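Local coordinates for protein GMP reductase (Trypanosoma brucei brucei, PDB 6JIG) that probably catalyses the irreversible NADPH-dependent deamination of GMP to IMP, helping to balance adenine and guanine nucleotides, and binds guanine nucleotides at its CBS domains, at residues Q95-E100 with V213-N218. The protein carries 1 engineered substitution. Sequence-based numbering, arbitrary orientation.
Sequences QSFLIE and VKLRKN. With 5GP (guanosine-5'-monophosphate), chain C.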
ATOM      1  N   GLN A  95      -2.209 -30.184  40.800  1.00 42.35           N
ATOM      2  CA  GLN A  95      -2.015 -29.950  42.224  1.00 39.82           C
ATOM      3  C   GLN A  95      -3.160 -30.612  42.977  1.00 39.30           C
ATOM      4  O   GLN A  95      -4.196 -30.936  42.401  1.00 35.77           O
ATOM      5  CB  GLN A  95      -1.943 -28.453  42.547  1.00 42.75           C
ATOM      6  CG  GLN A  95      -3.164 -27.669  42.109  1.00 42.43           C
ATOM      7  CD  GLN A  95      -2.877 -26.190  42.032  1.00 44.24           C
ATOM      8  OE1 GLN A  95      -2.137 -25.734  41.147  1.00 46.81           O
ATOM      9  NE2 GLN A  95      -3.423 -25.432  42.974  1.00 41.92           N
ATOM     10  N   SER A  96      -2.957 -30.806  44.278  1.00 40.85           N
ATOM     11  CA  SER A  96      -3.957 -31.461  45.112  1.00 37.36           C
ATOM     12  C   SER A  96      -3.616 -31.170  46.567  1.00 43.26           C
ATOM     13  O   SER A  96      -2.588 -30.570  46.866  1.00 43.99           O
ATOM     14  CB  SER A  96      -3.997 -32.973  44.849  1.00 40.41           C
ATOM     15  OG  SER A  96      -5.159 -33.552  45.411  1.00 48.84           O
ATOM     16  N   PHE A  97      -4.488 -31.592  47.477  1.00 42.03           N
ATOM     17  CA  PHE A  97      -4.105 -31.587  48.891  1.00 41.64           C
ATOM     18  C   PHE A  97      -3.569 -32.977  49.212  1.00 41.70           C
ATOM     19  O   PHE A  97      -2.365 -33.157  49.417  1.00 43.33           O
ATOM     20  CB  PHE A  97      -5.265 -31.185  49.800  1.00 42.46           C
ATOM     21  CG  PHE A  97      -4.888 -31.179  51.258  1.00 42.87           C
ATOM     22  CD1 PHE A  97      -3.815 -30.420  51.698  1.00 38.02           C
ATOM     23  CD2 PHE A  97      -5.574 -31.956  52.175  1.00 42.75           C
ATOM     24  CE1 PHE A  97      -3.433 -30.419  53.043  1.00 41.62           C
ATOM     25  CE2 PHE A  97      -5.203 -31.956  53.519  1.00 43.21           C
ATOM     26  CZ  PHE A  97      -4.130 -31.181  53.947  1.00 41.50           C
ATOM     27  N   LEU A  98      -4.446 -33.974  49.214  1.00 39.18           N
ATOM     28  CA  LEU A  98      -4.036 -35.371  49.305  1.00 44.45           C
ATOM     29  C   LEU A  98      -3.860 -35.907  47.889  1.00 45.14           C
ATOM     30  O   LEU A  98      -4.829 -35.996  47.129  1.00 46.56           O
ATOM     31  CB  LEU A  98      -5.068 -36.198  50.067  1.00 43.20           C
ATOM     32  CG  LEU A  98      -5.395 -35.816  51.512  1.00 45.68           C
ATOM     33  CD1 LEU A  98      -6.330 -36.867  52.107  1.00 48.90           C
ATOM     34  CD2 LEU A  98      -4.146 -35.704  52.343  1.00 49.28           C
ATOM     35  N   ILE A  99      -2.628 -36.249  47.527  1.00 41.41           N
ATOM     36  CA  ILE A  99      -2.371 -36.842  46.218  1.00 39.16           C
ATOM     37  C   ILE A  99      -2.762 -38.311  46.269  1.00 46.11           C
ATOM     38  O   ILE A  99      -2.169 -39.096  47.021  1.00 43.35           O
ATOM     39  CB  ILE A  99      -0.902 -36.677  45.805  1.00 40.90           C
ATOM     40  CG1 ILE A  99      -0.506 -35.202  45.824  1.00 39.54           C
ATOM     41  CG2 ILE A  99      -0.673 -37.278  44.425  1.00 42.96           C
ATOM     42  CD1 ILE A  99       1.007 -34.978  45.812  1.00 40.85           C
ATOM     43  N   GLU A 100      -3.758 -38.689  45.470  1.00 43.61           N
ATOM     44  CA  GLU A 100      -4.135 -40.086  45.371  1.00 45.26           C
ATOM     45  C   GLU A 100      -3.213 -40.791  44.388  1.00 46.92           C
ATOM     46  O   GLU A 100      -2.715 -40.188  43.433  1.00 48.45           O
ATOM     47  CB  GLU A 100      -5.595 -40.230  44.937  1.00 50.36           C
ATOM     48  CG  GLU A 100      -6.602 -39.718  45.964  1.00 49.55           C
ATOM     49  CD  GLU A 100      -8.039 -40.140  45.657  1.00 56.62           C
ATOM     50  OE1 GLU A 100      -8.273 -40.760  44.594  1.00 57.54           O
ATOM     51  OE2 GLU A 100      -8.935 -39.846  46.479  1.00 61.00           O
ATOM     52  N   VAL A 213       2.005 -24.914  50.355  1.00 41.60           N
ATOM     53  CA  VAL A 213       2.287 -23.495  50.140  1.00 43.96           C
ATOM     54  C   VAL A 213       1.190 -22.851  49.300  1.00 43.96           C
ATOM     55  O   VAL A 213       0.703 -21.761  49.620  1.00 46.51           O
ATOM     56  CB  VAL A 213       3.675 -23.323  49.497  1.00 44.73           C
ATOM     57  CG1 VAL A 213       3.823 -21.938  48.874  1.00 44.01           C
ATOM     58  CG2 VAL A 213       4.755 -23.561  50.530  1.00 45.53           C
ATOM     59  N   LYS A 214       0.774 -23.517  48.223  1.00 43.33           N
ATOM     60  CA  LYS A 214      -0.285 -22.972  47.377  1.00 46.07           C
ATOM     61  C   LYS A 214      -1.581 -22.780  48.162  1.00 48.67           C
ATOM     62  O   LYS A 214      -2.247 -21.745  48.035  1.00 49.24           O
ATOM     63  CB  LYS A 214      -0.526 -23.888  46.176  1.00 45.46           C
ATOM     64  CG  LYS A 214       0.544 -23.824  45.098  1.00 46.65           C
ATOM     65  CD  LYS A 214       0.237 -24.819  43.984  1.00 47.16           C
ATOM     66  CE  LYS A 214       1.330 -24.832  42.914  1.00 51.84           C
ATOM     67  NZ  LYS A 214       1.441 -26.197  42.300  1.00 60.49           N
ATOM     68  N   LEU A 215      -1.966 -23.781  48.962  1.00 45.28           N
ATOM     69  CA  LEU A 215      -3.218 -23.700  49.712  1.00 45.43           C
ATOM     70  C   LEU A 215      -3.152 -22.649  50.811  1.00 52.41           C
ATOM     71  O   LEU A 215      -4.185 -22.088  51.198  1.00 52.57           O
ATOM     72  CB  LEU A 215      -3.558 -25.066  50.298  1.00 45.77           C
ATOM     73  CG  LEU A 215      -3.944 -26.065  49.213  1.00 44.08           C
ATOM     74  CD1 LEU A 215      -3.826 -27.493  49.707  1.00 42.66           C
ATOM     75  CD2 LEU A 215      -5.356 -25.767  48.720  1.00 43.30           C
ATOM     76  N   ARG A 216      -1.958 -22.364  51.322  1.00 48.67           N
ATOM     77  CA  ARG A 216      -1.815 -21.314  52.321  1.00 50.72           C
ATOM     78  C   ARG A 216      -1.810 -19.918  51.714  1.00 53.31           C
ATOM     79  O   ARG A 216      -2.086 -18.950  52.427  1.00 57.98           O
ATOM     80  CB  ARG A 216      -0.533 -21.532  53.127  1.00 51.15           C
ATOM     81  CG  ARG A 216      -0.628 -22.685  54.117  1.00 50.43           C
ATOM     82  CD  ARG A 216       0.727 -23.026  54.720  1.00 50.93           C
ATOM     83  NE  ARG A 216       1.520 -21.838  55.035  1.00 55.20           N
ATOM     84  CZ  ARG A 216       1.512 -21.221  56.214  1.00 57.68           C
ATOM     85  NH1 ARG A 216       0.748 -21.676  57.197  1.00 58.29           N
ATOM     86  NH2 ARG A 216       2.274 -20.154  56.413  1.00 55.00           N
ATOM     87  N   LYS A 217      -1.509 -19.788  50.421  1.00 52.35           N
ATOM     88  CA  LYS A 217      -1.354 -18.481  49.799  1.00 55.54           C
ATOM     89  C   LYS A 217      -2.713 -17.896  49.435  1.00 63.44           C
ATOM     90  O   LYS A 217      -3.713 -18.161  50.113  1.00 64.20           O
ATOM     91  CB  LYS A 217      -0.459 -18.576  48.558  1.00 51.09           C
ATOM     92  N   ASN A 218      -2.757 -17.100  48.366  1.00 66.51           N
ATOM     93  CA  ASN A 218      -3.999 -16.474  47.923  1.00 68.32           C
ATOM     94  C   ASN A 218      -4.947 -17.551  47.408  1.00 65.85           C
ATOM     95  O   ASN A 218      -4.715 -18.133  46.342  1.00 61.73           O
ATOM     96  CB  ASN A 218      -3.714 -15.438  46.839  1.00 68.14           C
TER
HETATM   97  P   5GP C 602       7.235 -30.893  43.172  1.00 71.80           P
HETATM   98  O1P 5GP C 602       7.623 -30.080  44.386  1.00 64.00           O
HETATM   99  O2P 5GP C 602       6.992 -32.362  43.449  1.00 55.04           O
HETATM  100  O3P 5GP C 602       7.885 -30.511  41.856  1.00 66.18           O
HETATM  101  O5' 5GP C 602       5.725 -30.498  42.916  1.00 57.91           O
HETATM  102  C5' 5GP C 602       4.752 -31.508  43.039  1.00 49.09           C
HETATM  103  C4' 5GP C 602       3.477 -31.132  42.355  1.00 45.59           C
HETATM  104  O4' 5GP C 602       3.083 -32.258  41.515  1.00 41.27           O
HETATM  105  C3' 5GP C 602       2.340 -30.909  43.349  1.00 44.94           C
HETATM  106  O3' 5GP C 602       1.451 -29.892  42.887  1.00 40.68           O
HETATM  107  C2' 5GP C 602       1.658 -32.274  43.373  1.00 41.24           C
HETATM  108  O2' 5GP C 602       0.317 -32.280  43.807  1.00 41.83           O
HETATM  109  C1' 5GP C 602       1.812 -32.720  41.918  1.00 42.80           C
HETATM  110  N9  5GP C 602       1.748 -34.173  41.780  1.00 41.02           N
HETATM  111  C8  5GP C 602       0.748 -34.830  41.172  1.00 40.99           C
HETATM  112  N7  5GP C 602       0.957 -36.155  41.274  1.00 41.40           N
HETATM  113  C5  5GP C 602       2.094 -36.336  41.989  1.00 42.18           C
HETATM  114  C6  5GP C 602       2.779 -37.472  42.399  1.00 41.58           C
HETATM  115  O6  5GP C 602       2.340 -38.603  42.106  1.00 43.30           O
HETATM  116  N1  5GP C 602       3.906 -37.340  43.108  1.00 41.70           N
HETATM  117  C2  5GP C 602       4.392 -36.129  43.423  1.00 43.30           C
HETATM  118  N2  5GP C 602       5.540 -36.060  44.146  1.00 43.02           N
HETATM  119  N3  5GP C 602       3.747 -34.988  43.029  1.00 43.20           N
HETATM  120  C4  5GP C 602       2.594 -35.079  42.313  1.00 42.29           C
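K214 reaches from the last turn of helix 209-216 to Q95 and to the ribose of a bound GMP, a small example of how a CBS module builds a nucleotide site from the end of a helix and a distant loop. Its chain runs straight as far as CE and then bends at the last bond (chi4 149°), which puts NZ 3.7 Å from O3' of the nucleotide. Contact with Q95 is made by the aliphatic part as well: CD of K214 lies over the face of the Q95 carboxamide, 3.8 Å from NE2. NZ of K214, on the same face and above the amide plane, is also 3.8 Å from OE1 of Q95, too far for a direct hydrogen bond; that oxygen is held instead by NE of R68. Farther along the first segment, CD1 of I99 comes within 3.4 Å of O2' of the same ribose, while D211 and S210, earlier in the helix, hydrogen-bond the nucleotide.

L215, the next residue, turns to apolar packing. One methyl, CD1, carries the contact, meeting CD1 of F97 at 3.5 Å and CB of F97 at 4.0 Å, the two side chains crossing nearly at a right angle. With chi1 at 180°, the F97 ring swings away from its own amide nitrogen, and ring atom CD1 lies by this methyl.

Both apolar residues also rest on L179 of helix 179-189, with V182 also touching F97 and L223 against L215. Past the loop, strand 99-100 edges the antiparallel sheet by pairing with strand 203-208, the strand leading directly into helix 209-216.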